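Local coordinates for malonyl Coa-acyl carrier protein transacylase (Vibrio cholerae, PDB 3HJV), which probably transfers the malonyl group from malonyl-CoA to the acyl carrier protein, the step that supplies malonyl units for bacterial fatty acid synthesis, at residues Thr37-Glu40 and Ala41-Leu45; Glu146-Ala149 and Lys150-Asp154. All blocks are in the same frame, centred on the assembly; numbering follows the deposited sequence. Where two conformers were deposited one is given.

Both contacts are local, each made between successive turns of a single helix, and they sit on opposite sides of the centre of the chain. Contact 1, in helix 32-45, lies about 20 Å from that centre, and contact 2, in helix 145-156, about 24 Å. Their own centres are about 43 Å apart and their nearest atoms about 33 Å, so neither touches the other. Contact 1 belongs to the larger, mainly helical part of the fold and contact 2 to the smaller ferredoxin-like part. In acyltransferases of this family the active site lies in the cleft between such subdomains; here each helix packs on neighbouring elements of its own part.

Contact 1 of 2, residues Thr37-Glu40 and Ala41-Leu45; sequences TFAE and ASEVL
Ser42 sends two bonds back to the carbonyl oxygen of Phe38, one turn earlier. Its backbone Ser42 N lies 2.9 Å from Phe38 O, and its hydroxyl Ser42 OG donates to the same Phe38 O at 3.0 Å. The two donors approach from opposite faces of the carbonyl plane, the hydroxyl standing 37° above it. Ser42 OG can fold back like this because it lies beside its own backbone nitrogen (chi1 -64°). The hydroxyl also accepts from Leu49 N, which ties the end of helix 32-45 to the start of helix 49-55.

The packed flank holds Thr37, Phe38 and Ala41. CB of Phe38 points away from the following turn, and its ring meets Trp50 edge-to-face, while the small methyl of Ala41 touches Leu49. Thr37 O takes the bond from Ala41 N at 3.2 Å, and its side chain packs on helices 64-84 and 112-128. Helix 32-45 belongs to the large subdomain of the acyltransferase fold and packs a largely apolar flank on helices 49-55, 64-84 and 112-128.

Glu40 is extended beyond CG, and its OE1 forms a salt bridge to Arg80 NH1, a group that Thr37 OG1 also bonds; the same hydroxyl is hydrogen-bonded to Val33 O, one turn earlier. The bond from Val44 N to Glu40 O is weak, at 3.5 Å, and the Val44 methyl CG2 lies alongside Glu40 O at 3.6 Å.

On the solvent side the contact thins to Ala39 and Glu43. The side chain of Glu43 was deposited in two conformers, and the place of its carboxylate is doubtful; its backbone is regular, Glu43 N closing a helical bond on Ala39 O at 3.0 Å.

Contact 2 of 2, residues Glu146-Ala149 and Lys150-Asp154; sequences EAIA and KACAD
Ile148 O accepts from Cys152 N at 2.9 Å, with an N-H...O angle of 165° and the donor almost in line with the carbonyl. The same pair meets through its side chains: Ile148 CG2 approaches Cys152 SG at 4.2 Å. With its sulfur anti to the carbonyl carbon (chi1 -69°), Cys152 turns SG back along the helix, over the preceding turn, and brings it to 3.4 Å from Ile148 O.

Next to this pair, Ala151 N bonds Ala147 O at 2.9 Å, and the buried methyl of Ala151 sits one turn on from Ala147. Further round, Lys150 N reaches Glu146 O at 3.1 Å from a direction tilted 32° out of the carbonyl plane. Of the lysine side chain the root takes part: Lys150 CB rests 3.6 Å from Ala147 O, whereas the rest of the chain, starting anti to the backbone nitrogen, leads away on the exposed side. Ala153 N completes the set with a bond of 3.0 Å to Ala149 O.

The buried side of helix 145-156 is shared between two neighbours. On the sheet, Ile148 touches Val172 and Ile174, and Cys152 touches Ile174, Val161 and Pro163. Toward helix 178-190, Ala151 packs against Leu187 and Cys188, and Ile148 also meets Cys188. This is the first helix of a ferredoxin-like beta-alpha-beta-beta-alpha-beta unit, laid with its partner helix on one face of the sheet. The hydrogen bonds assigned across these two turns all join backbone atoms and engage the N-H groups of residues 150-153, while the buried side chains meet strands and helix by apolar contact.

Contact 1 of 2, residues Thr37-Glu40 and Ala41-Leu45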
loop_
_atom_site.group_PDB
_atom_site.type_symbol
_atom_site.label_atom_id
_atom_site.label_comp_id
_atom_site.label_asym_id
_atom_site.label_seq_id
_atom_site.Cartn_x
_atom_site.Cartn_y
_atom_site.Cartn_z
ATOM N N THR A 37 0.604 -22.976 -4.970
ATOM C CA THR A 37 1.717 -22.311 -4.279
ATOM C C THR A 37 1.265 -21.656 -2.980
ATOM O O THR A 37 1.909 -21.825 -1.949
ATOM C CB THR A 37 2.431 -21.312 -5.211
ATOM O OG1 THR A 37 2.912 -22.030 -6.343
ATOM C CG2 THR A 37 3.596 -20.595 -4.505
ATOM N N PHE A 38 0.151 -20.929 -3.013
ATOM C CA PHE A 38 -0.375 -20.329 -1.794
ATOM C C PHE A 38 -0.826 -21.375 -0.783
ATOM O O PHE A 38 -0.702 -21.166 0.418
ATOM C CB PHE A 38 -1.489 -19.335 -2.093
ATOM C CG PHE A 38 -0.967 -17.997 -2.526
ATOM C CD1 PHE A 38 -0.822 -16.970 -1.606
ATOM C CD2 PHE A 38 -0.628 -17.755 -3.863
ATOM C CE1 PHE A 38 -0.325 -15.713 -1.992
ATOM C CE2 PHE A 38 -0.132 -16.519 -4.253
ATOM C CZ PHE A 38 0.019 -15.489 -3.297
ATOM N N ALA A 39 -1.304 -22.521 -1.272
ATOM C CA ALA A 39 -1.738 -23.603 -0.383
ATOM C C ALA A 39 -0.524 -24.183 0.389
ATOM O O ALA A 39 -0.615 -24.491 1.585
ATOM C CB ALA A 39 -2.487 -24.696 -1.200
ATOM N N GLU A 40 0.602 -24.338 -0.298
ATOM C CA GLU A 40 1.857 -24.776 0.340
ATOM C C GLU A 40 2.282 -23.781 1.413
ATOM O O GLU A 40 2.644 -24.186 2.496
ATOM C CB GLU A 40 2.979 -24.959 -0.681
ATOM C CG GLU A 40 2.770 -26.140 -1.572
ATOM C CD GLU A 40 3.723 -26.206 -2.762
ATOM O OE1 GLU A 40 4.563 -25.306 -2.991
ATOM O OE2 GLU A 40 3.583 -27.194 -3.512
ATOM N N ALA A 41 2.198 -22.477 1.130
ATOM C CA ALA A 41 2.501 -21.469 2.136
ATOM C C ALA A 41 1.573 -21.579 3.340
ATOM O O ALA A 41 1.987 -21.477 4.496
ATOM C CB ALA A 41 2.424 -20.054 1.524
ATOM N N SER A 42 0.292 -21.739 3.066
ATOM C CA SER A 42 -0.711 -21.847 4.119
ATOM C C SER A 42 -0.470 -23.035 5.072
ATOM O O SER A 42 -0.734 -22.924 6.274
ATOM C CB SER A 42 -2.098 -21.942 3.503
ATOM O OG SER A 42 -2.427 -20.759 2.802
ATOM N N GLU A 43 -0.018 -24.150 4.512
ATOM C CA GLU A 43 0.341 -25.339 5.294
ATOM C C GLU A 43 1.358 -24.956 6.372
ATOM O O GLU A 43 1.212 -25.322 7.538
ATOM C CB GLU A 43 0.909 -26.413 4.350
ATOM C CG GLU A 43 -0.168 -27.007 3.440
ATOM C CD GLU A 43 0.329 -27.705 2.161
ATOM O OE1 GLU A 43 1.517 -28.084 2.035
ATOM O OE2 GLU A 43 -0.523 -27.892 1.259
ATOM N N VAL A 44 2.356 -24.170 5.982
ATOM C CA VAL A 44 3.444 -23.740 6.858
ATOM C C VAL A 44 3.004 -22.697 7.884
ATOM O O VAL A 44 3.429 -22.717 9.037
ATOM C CB VAL A 44 4.599 -23.062 6.016
ATOM C CG1 VAL A 44 5.649 -22.443 6.942
ATOM C CG2 VAL A 44 5.237 -24.045 5.037
ATOM N N LEU A 45 2.160 -21.764 7.429
ATOM C CA LEU A 45 1.737 -20.627 8.232
ATOM C C LEU A 45 0.620 -20.932 9.202
ATOM O O LEU A 45 0.519 -20.262 10.207
ATOM C CB LEU A 45 1.296 -19.475 7.319
ATOM C CG LEU A 45 2.384 -18.913 6.400
ATOM C CD1 LEU A 45 1.787 -17.946 5.359
ATOM C CD2 LEU A 45 3.456 -18.226 7.227
#

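Contact 2 of 2, residues Glu146-Ala149 and Lys150-Asp154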
loop_
_atom_site.group_PDB
_atom_site.type_symbol
_atom_site.label_atom_id
_atom_site.label_comp_id
_atom_site.label_asym_id
_atom_site.label_seq_id
_atom_site.Cartn_x
_atom_site.Cartn_y
_atom_site.Cartn_z
ATOM N N GLU A 146 26.736 10.670 -0.687
ATOM C CA GLU A 146 27.681 11.245 0.279
ATOM C C GLU A 146 27.122 12.406 1.100
ATOM O O GLU A 146 27.482 12.566 2.279
ATOM C CB GLU A 146 29.002 11.607 -0.385
ATOM C CG GLU A 146 29.797 10.377 -0.729
ATOM C CD GLU A 146 29.971 9.461 0.469
ATOM O OE1 GLU A 146 29.750 9.918 1.618
ATOM O OE2 GLU A 146 30.333 8.281 0.265
ATOM N N ALA A 147 26.248 13.212 0.499
ATOM C CA ALA A 147 25.594 14.285 1.244
ATOM C C ALA A 147 24.632 13.733 2.284
ATOM O O ALA A 147 24.510 14.304 3.378
ATOM C CB ALA A 147 24.846 15.214 0.304
ATOM N N ILE A 148 23.924 12.652 1.931
ATOM C CA ILE A 148 22.997 12.010 2.864
ATOM C C ILE A 148 23.799 11.441 4.058
ATOM O O ILE A 148 23.416 11.599 5.219
ATOM C CB ILE A 148 22.207 10.858 2.212
ATOM C CG1 ILE A 148 21.365 11.336 1.001
ATOM C CG2 ILE A 148 21.322 10.217 3.262
ATOM C CD1 ILE A 148 20.005 11.756 1.338
ATOM N N ALA A 149 24.926 10.800 3.768
ATOM C CA ALA A 149 25.772 10.226 4.820
ATOM C C ALA A 149 26.227 11.335 5.773
ATOM O O ALA A 149 26.237 11.148 6.994
ATOM C CB ALA A 149 27.001 9.492 4.220
ATOM N N LYS A 150 26.589 12.484 5.217
ATOM C CA LYS A 150 27.024 13.624 6.023
ATOM C C LYS A 150 25.892 14.147 6.892
ATOM O O LYS A 150 26.107 14.451 8.074
ATOM C CB LYS A 150 27.564 14.750 5.142
ATOM C CG LYS A 150 28.189 15.902 5.920
ATOM C CD LYS A 150 28.731 17.021 5.003
ATOM C CE LYS A 150 29.708 16.512 3.930
ATOM N NZ LYS A 150 30.372 17.647 3.238
ATOM N N ALA A 151 24.691 14.264 6.320
ATOM C CA ALA A 151 23.515 14.706 7.091
ATOM C C ALA A 151 23.226 13.749 8.260
ATOM O O ALA A 151 22.928 14.176 9.381
ATOM C CB ALA A 151 22.280 14.868 6.162
ATOM N N CYS A 152 23.308 12.445 8.004
ATOM C CA CYS A 152 23.104 11.458 9.054
ATOM C C CYS A 152 24.160 11.573 10.174
ATOM O O CYS A 152 23.820 11.486 11.355
ATOM C CB CYS A 152 23.097 10.051 8.474
ATOM S SG CYS A 152 21.632 9.744 7.470
ATOM N N ALA A 153 25.424 11.800 9.813
ATOM C CA ALA A 153 26.459 11.939 10.836
ATOM C C ALA A 153 26.195 13.164 11.702
ATOM O O ALA A 153 26.248 13.085 12.945
ATOM C CB ALA A 153 27.865 12.000 10.204
ATOM N N ASP A 154 25.879 14.281 11.047
ATOM C CA ASP A 154 25.551 15.524 11.731
ATOM C C ASP A 154 24.327 15.389 12.668
ATOM O O ASP A 154 24.246 16.018 13.734
ATOM C CB ASP A 154 25.304 16.635 10.698
ATOM C CG ASP A 154 26.573 17.024 9.874
ATOM O OD1 ASP A 154 27.728 16.577 10.145
ATOM O OD2 ASP A 154 26.409 17.823 8.924
#